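Local coordinates for protein L-Ala-D/L-Glu Epimerase (Escherichia coli, PDB 1JPD) that belongs to the enolase superfamily, pairing a mandelate racemase/muconate lactonizing enzyme-type N-terminal domain with a C-terminal TIM-barrel domain, at residues 12-17 and 309-314; 29-34 and 56-61. All blocks are in the same frame, centred on the assembly; numbering follows the deposited sequence.

Contact 1: residues 12-17 and 309-314; sequences EAWPLH and VDVEPA
The indole of Trp14 rests against residues 309-311, and through this ring the edge strand of the N-terminal antiparallel sheet packs on a loop of the C-terminal barrel domain. The pairing is a small instance of the two-domain architecture of the enolase superfamily, in which a capping domain built around a three-stranded sheet is laid against a TIM barrel. It is the six-membered part of the indole that does the touching. Trp14 CE3 lies 3.7 Å from the carbonyl O of Val309. Next to it, Trp14 CZ3 comes within 3.6 Å of the carbonyl O of Asp310. Trp14 CH2 then meets CG1 of Val311 at 3.7 Å, so successive carbons of the benzo ring meet two backbone carbonyls and then a methyl group. Both valine side chains stand roughly at right angles to that of Trp14; the looser of the two, Val309, brings CG2 to 4.1 Å from Trp14 CE3. All three neighbours approach the ring obliquely. With CG turned anti to the carbonyl carbon (chi1 -60°), the indole leaves strand 6-15 in the direction of the loop.

In the next shell, Ser283 OG is hydrogen-bonded to Asp310 OD2, while Arg284, from the same helix 283-289, touches both Trp14 and Val311 and forms a salt bridge with Glu12 OE1. Farther along the chain, backbone hydrogen bonds of Pro15 with Ala308 and of His17 with Trp306 also join the domains. The pyrrole side of the indole has its own anchor within the strand: Trp14 NE1 donates to Glu12 OE1 at 2.9 Å, the bond bent to 134° and reaching the oxygen from above the carboxylate plane.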
loop_
_atom_site.group_PDB
_atom_site.type_symbol
_atom_site.label_atom_id
_atom_site.label_comp_id
_atom_site.label_asym_id
_atom_site.label_seq_id
_atom_site.Cartn_x
_atom_site.Cartn_y
_atom_site.Cartn_z
ATOM N N GLU A 12 -13.017 7.696 -11.995
ATOM C CA GLU A 12 -13.455 6.350 -12.361
ATOM C C GLU A 12 -13.865 5.478 -11.170
ATOM O O GLU A 12 -13.079 5.258 -10.251
ATOM C CB GLU A 12 -12.348 5.614 -13.123
ATOM C CG GLU A 12 -11.975 6.215 -14.455
ATOM C CD GLU A 12 -10.953 5.378 -15.207
ATOM O OE1 GLU A 12 -10.220 4.587 -14.557
ATOM O OE2 GLU A 12 -10.875 5.522 -16.451
ATOM N N ALA A 13 -15.086 4.959 -11.198
ATOM C CA ALA A 13 -15.554 4.085 -10.128
ATOM C C ALA A 13 -15.612 2.644 -10.636
ATOM O O ALA A 13 -16.568 2.256 -11.308
ATOM C CB ALA A 13 -16.934 4.527 -9.644
ATOM N N TRP A 14 -14.594 1.851 -10.310
ATOM C CA TRP A 14 -14.538 0.455 -10.755
ATOM C C TRP A 14 -15.283 -0.518 -9.841
ATOM O O TRP A 14 -15.059 -0.550 -8.635
ATOM C CB TRP A 14 -13.082 -0.002 -10.890
ATOM C CG TRP A 14 -12.269 0.798 -11.869
ATOM C CD1 TRP A 14 -11.791 2.073 -11.702
ATOM C CD2 TRP A 14 -11.807 0.364 -13.153
ATOM N NE1 TRP A 14 -11.053 2.449 -12.798
ATOM C CE2 TRP A 14 -11.044 1.420 -13.703
ATOM C CE3 TRP A 14 -11.958 -0.819 -13.891
ATOM C CZ2 TRP A 14 -10.437 1.330 -14.959
ATOM C CZ3 TRP A 14 -11.354 -0.910 -15.144
ATOM C CH2 TRP A 14 -10.601 0.160 -15.663
ATOM N N PRO A 15 -16.170 -1.343 -10.419
ATOM C CA PRO A 15 -16.951 -2.323 -9.660
ATOM C C PRO A 15 -16.058 -3.344 -8.965
ATOM O O PRO A 15 -14.968 -3.657 -9.454
ATOM C CB PRO A 15 -17.817 -2.982 -10.735
ATOM C CG PRO A 15 -17.915 -1.948 -11.798
ATOM C CD PRO A 15 -16.517 -1.406 -11.848
ATOM N N LEU A 16 -16.527 -3.866 -7.832
ATOM C CA LEU A 16 -15.777 -4.873 -7.079
ATOM C C LEU A 16 -16.443 -6.236 -7.267
ATOM O O LEU A 16 -17.620 -6.301 -7.617
ATOM C CB LEU A 16 -15.746 -4.506 -5.589
ATOM C CG LEU A 16 -14.989 -3.229 -5.197
ATOM C CD1 LEU A 16 -15.097 -2.986 -3.699
ATOM C CD2 LEU A 16 -13.534 -3.362 -5.602
ATOM N N HIS A 17 -15.686 -7.314 -7.053
ATOM C CA HIS A 17 -16.209 -8.680 -7.172
ATOM C C HIS A 17 -17.350 -8.900 -6.187
ATOM O O HIS A 17 -18.421 -9.391 -6.541
ATOM C CB HIS A 17 -15.115 -9.707 -6.868
ATOM C CG HIS A 17 -14.304 -10.095 -8.059
ATOM N ND1 HIS A 17 -14.861 -10.661 -9.185
ATOM C CD2 HIS A 17 -12.973 -10.023 -8.292
ATOM C CE1 HIS A 17 -13.907 -10.924 -10.061
ATOM N NE2 HIS A 17 -12.751 -10.547 -9.543
ATOM N N VAL A 309 -13.243 -6.127 -12.855
ATOM C CA VAL A 309 -12.443 -6.009 -14.063
ATOM C C VAL A 309 -11.315 -5.045 -13.750
ATOM O O VAL A 309 -11.360 -4.329 -12.749
ATOM C CB VAL A 309 -13.264 -5.463 -15.248
ATOM C CG1 VAL A 309 -14.249 -6.523 -15.731
ATOM C CG2 VAL A 309 -14.006 -4.202 -14.829
ATOM N N ASP A 310 -10.304 -5.036 -14.609
ATOM C CA ASP A 310 -9.138 -4.180 -14.430
ATOM C C ASP A 310 -8.891 -3.443 -15.744
ATOM O O ASP A 310 -9.638 -3.607 -16.714
ATOM C CB ASP A 310 -7.926 -5.055 -14.075
ATOM C CG ASP A 310 -6.725 -4.254 -13.586
ATOM O OD1 ASP A 310 -6.755 -3.003 -13.592
ATOM O OD2 ASP A 310 -5.727 -4.890 -13.194
ATOM N N VAL A 311 -7.852 -2.623 -15.776
ATOM C CA VAL A 311 -7.522 -1.907 -16.990
ATOM C C VAL A 311 -7.075 -2.938 -18.015
ATOM O O VAL A 311 -6.963 -4.125 -17.713
ATOM C CB VAL A 311 -6.397 -0.892 -16.752
ATOM C CG1 VAL A 311 -6.926 0.275 -15.952
ATOM C CG2 VAL A 311 -5.241 -1.557 -16.026
ATOM N N GLU A 312 -6.823 -2.479 -19.231
ATOM C CA GLU A 312 -6.405 -3.363 -20.303
ATOM C C GLU A 312 -5.229 -2.676 -20.988
ATOM O O GLU A 312 -5.383 -1.593 -21.537
ATOM C CB GLU A 312 -7.570 -3.529 -21.278
ATOM C CG GLU A 312 -7.592 -4.821 -22.070
ATOM C CD GLU A 312 -8.770 -4.872 -23.036
ATOM O OE1 GLU A 312 -8.833 -4.016 -23.950
ATOM O OE2 GLU A 312 -9.637 -5.762 -22.873
ATOM N N PRO A 313 -4.029 -3.277 -20.936
ATOM C CA PRO A 313 -3.668 -4.549 -20.300
ATOM C C PRO A 313 -3.509 -4.408 -18.789
ATOM O O PRO A 313 -3.294 -3.311 -18.269
ATOM C CB PRO A 313 -2.348 -4.887 -20.968
ATOM C CG PRO A 313 -1.702 -3.540 -21.044
ATOM C CD PRO A 313 -2.842 -2.671 -21.567
ATOM N N ALA A 314 -3.594 -5.535 -18.099
ATOM C CA ALA A 314 -3.471 -5.555 -16.657
ATOM C C ALA A 314 -2.290 -6.406 -16.236
ATOM O O ALA A 314 -1.738 -7.157 -17.039
ATOM C CB ALA A 314 -4.739 -6.108 -16.047
#

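Contact 2: residues 29-34 and 56-61; sequences EARVVV and ESDASV
Arg31 and Asp58 meet where a strand of the N-terminal sheet passes the first turn of a helix, and the arginine can be followed atom by atom past the carboxylate. Its CB already lies 3.3 Å from Asp58 OD2; CG is farther off, and Arg31 CD returns to 3.4 Å from the same oxygen. The chain runs extended from CG to NE and crosses the aspartate at about a right angle. At the tip, NH1 of Arg31 closes a salt bridge to Asp58 OD2 at 3.3 Å, a weak hydrogen bond but fairly straight at 162°. The oxygen sits at the edge of the guanidinium, although the two flat groups are turned 52° apart. NH2 reaches back along its own strand to Glu29 OE1, also weakly, which makes a three-residue salt-bridge network. The other carboxylate oxygen, OD1 of Asp58, packs 3.7 Å from CG2 of Val33.

Ser57 caps the helix, its OG accepting from Ser60 N at 3.0 Å. Helix 58-66 starts against strand 29-39, which lies between strands 6-15 and 42-48, and the Val61 side chain touches Cys48 of strand 42-48 and Ala89 and Ala90 of helix 89-104.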
loop_
_atom_site.group_PDB
_atom_site.type_symbol
_atom_site.label_atom_id
_atom_site.label_comp_id
_atom_site.label_asym_id
_atom_site.label_seq_id
_atom_site.Cartn_x
_atom_site.Cartn_y
_atom_site.Cartn_z
ATOM N N GLU A 29 -17.651 -0.273 -4.885
ATOM C CA GLU A 29 -16.746 0.146 -5.959
ATOM C C GLU A 29 -15.498 0.904 -5.510
ATOM O O GLU A 29 -15.541 1.664 -4.549
ATOM C CB GLU A 29 -17.527 0.986 -6.976
ATOM C CG GLU A 29 -18.251 2.188 -6.380
ATOM C CD GLU A 29 -19.365 2.722 -7.277
ATOM O OE1 GLU A 29 -19.874 3.833 -6.993
ATOM O OE2 GLU A 29 -19.736 2.028 -8.254
ATOM N N ALA A 30 -14.390 0.684 -6.216
ATOM C CA ALA A 30 -13.126 1.339 -5.897
ATOM C C ALA A 30 -13.068 2.636 -6.679
ATOM O O ALA A 30 -12.940 2.625 -7.894
ATOM C CB ALA A 30 -11.945 0.442 -6.284
ATOM N N ARG A 31 -13.160 3.760 -5.988
ATOM C CA ARG A 31 -13.138 5.040 -6.667
ATOM C C ARG A 31 -11.743 5.605 -6.847
ATOM O O ARG A 31 -11.044 5.860 -5.875
ATOM C CB ARG A 31 -14.022 6.023 -5.912
ATOM C CG ARG A 31 -15.484 5.626 -5.980
ATOM C CD ARG A 31 -16.416 6.683 -5.428
ATOM N NE ARG A 31 -17.749 6.490 -5.989
ATOM C CZ ARG A 31 -18.182 7.066 -7.108
ATOM N NH1 ARG A 31 -17.389 7.888 -7.786
ATOM N NH2 ARG A 31 -19.402 6.803 -7.563
ATOM N N VAL A 32 -11.347 5.806 -8.102
ATOM C CA VAL A 32 -10.025 6.338 -8.404
ATOM C C VAL A 32 -10.074 7.581 -9.281
ATOM O O VAL A 32 -11.016 7.789 -10.037
ATOM C CB VAL A 32 -9.143 5.291 -9.125
ATOM C CG1 VAL A 32 -9.106 4.000 -8.323
ATOM C CG2 VAL A 32 -9.665 5.043 -10.530
ATOM N N VAL A 33 -9.046 8.406 -9.170
ATOM C CA VAL A 33 -8.952 9.607 -9.975
ATOM C C VAL A 33 -7.732 9.455 -10.879
ATOM O O VAL A 33 -6.628 9.151 -10.412
ATOM C CB VAL A 33 -8.789 10.865 -9.100
ATOM C CG1 VAL A 33 -8.491 12.058 -9.979
ATOM C CG2 VAL A 33 -10.060 11.110 -8.298
ATOM N N VAL A 34 -7.934 9.659 -12.175
ATOM C CA VAL A 34 -6.844 9.525 -13.128
ATOM C C VAL A 34 -6.389 10.870 -13.677
ATOM O O VAL A 34 -7.201 11.771 -13.899
ATOM C CB VAL A 34 -7.251 8.642 -14.329
ATOM C CG1 VAL A 34 -6.042 8.400 -15.216
ATOM C CG2 VAL A 34 -7.840 7.332 -13.852
ATOM N N GLU A 56 -10.405 12.757 2.301
ATOM C CA GLU A 56 -10.343 12.953 0.863
ATOM C C GLU A 56 -11.524 12.244 0.216
ATOM O O GLU A 56 -11.978 11.199 0.673
ATOM C CB GLU A 56 -9.070 12.360 0.291
ATOM C CG GLU A 56 -7.779 12.836 0.906
ATOM C CD GLU A 56 -6.574 12.138 0.281
ATOM O OE1 GLU A 56 -6.659 10.906 0.038
ATOM O OE2 GLU A 56 -5.549 12.816 0.046
ATOM N N SER A 57 -12.016 12.833 -0.860
ATOM C CA SER A 57 -13.121 12.274 -1.627
ATOM C C SER A 57 -12.679 12.525 -3.062
ATOM O O SER A 57 -11.685 13.225 -3.277
ATOM C CB SER A 57 -14.397 13.050 -1.325
ATOM O OG SER A 57 -14.201 14.420 -1.644
ATOM N N ASP A 58 -13.379 11.968 -4.045
ATOM C CA ASP A 58 -12.970 12.219 -5.424
ATOM C C ASP A 58 -13.042 13.713 -5.733
ATOM O O ASP A 58 -12.157 14.261 -6.396
ATOM C CB ASP A 58 -13.842 11.447 -6.411
ATOM C CG ASP A 58 -13.624 9.954 -6.334
ATOM O OD1 ASP A 58 -12.512 9.533 -5.961
ATOM O OD2 ASP A 58 -14.560 9.199 -6.665
ATOM N N ALA A 59 -14.090 14.375 -5.246
ATOM C CA ALA A 59 -14.261 15.812 -5.474
ATOM C C ALA A 59 -13.108 16.591 -4.847
ATOM O O ALA A 59 -12.514 17.480 -5.472
ATOM C CB ALA A 59 -15.582 16.277 -4.879
ATOM N N SER A 60 -12.802 16.235 -3.603
ATOM C CA SER A 60 -11.736 16.863 -2.834
ATOM C C SER A 60 -10.366 16.776 -3.515
ATOM O O SER A 60 -9.617 17.756 -3.573
ATOM C CB SER A 60 -11.661 16.207 -1.458
ATOM O OG SER A 60 -10.700 16.856 -0.655
ATOM N N VAL A 61 -10.042 15.590 -4.024
ATOM C CA VAL A 61 -8.772 15.364 -4.692
ATOM C C VAL A 61 -8.728 15.992 -6.083
ATOM O O VAL A 61 -7.685 16.491 -6.510
ATOM C CB VAL A 61 -8.478 13.860 -4.802
ATOM C CG1 VAL A 61 -7.144 13.641 -5.492
ATOM C CG2 VAL A 61 -8.473 13.235 -3.413
#

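The two contacts, with centres about 14 Å apart, share the antiparallel sheet of the N-terminal domain, contact 1 using its edge strand 6-15 and contact 2 the adjoining middle strand 29-39. Backbone pairs stitch them together directly: Trp14 O lies 2.8 Å from Ala30 N, and Glu12 N lies 2.8 Å from Val32 O. Along the chain the order is 12-17, 29-34, 56-61 and 309-314, so contact 2, whose segments are closer in sequence, falls within the long span that contact 1 closes. Contact 2 ties sheet to helix inside one domain, whereas contact 1 fastens that same sheet to the barrel domain near the end of the chain.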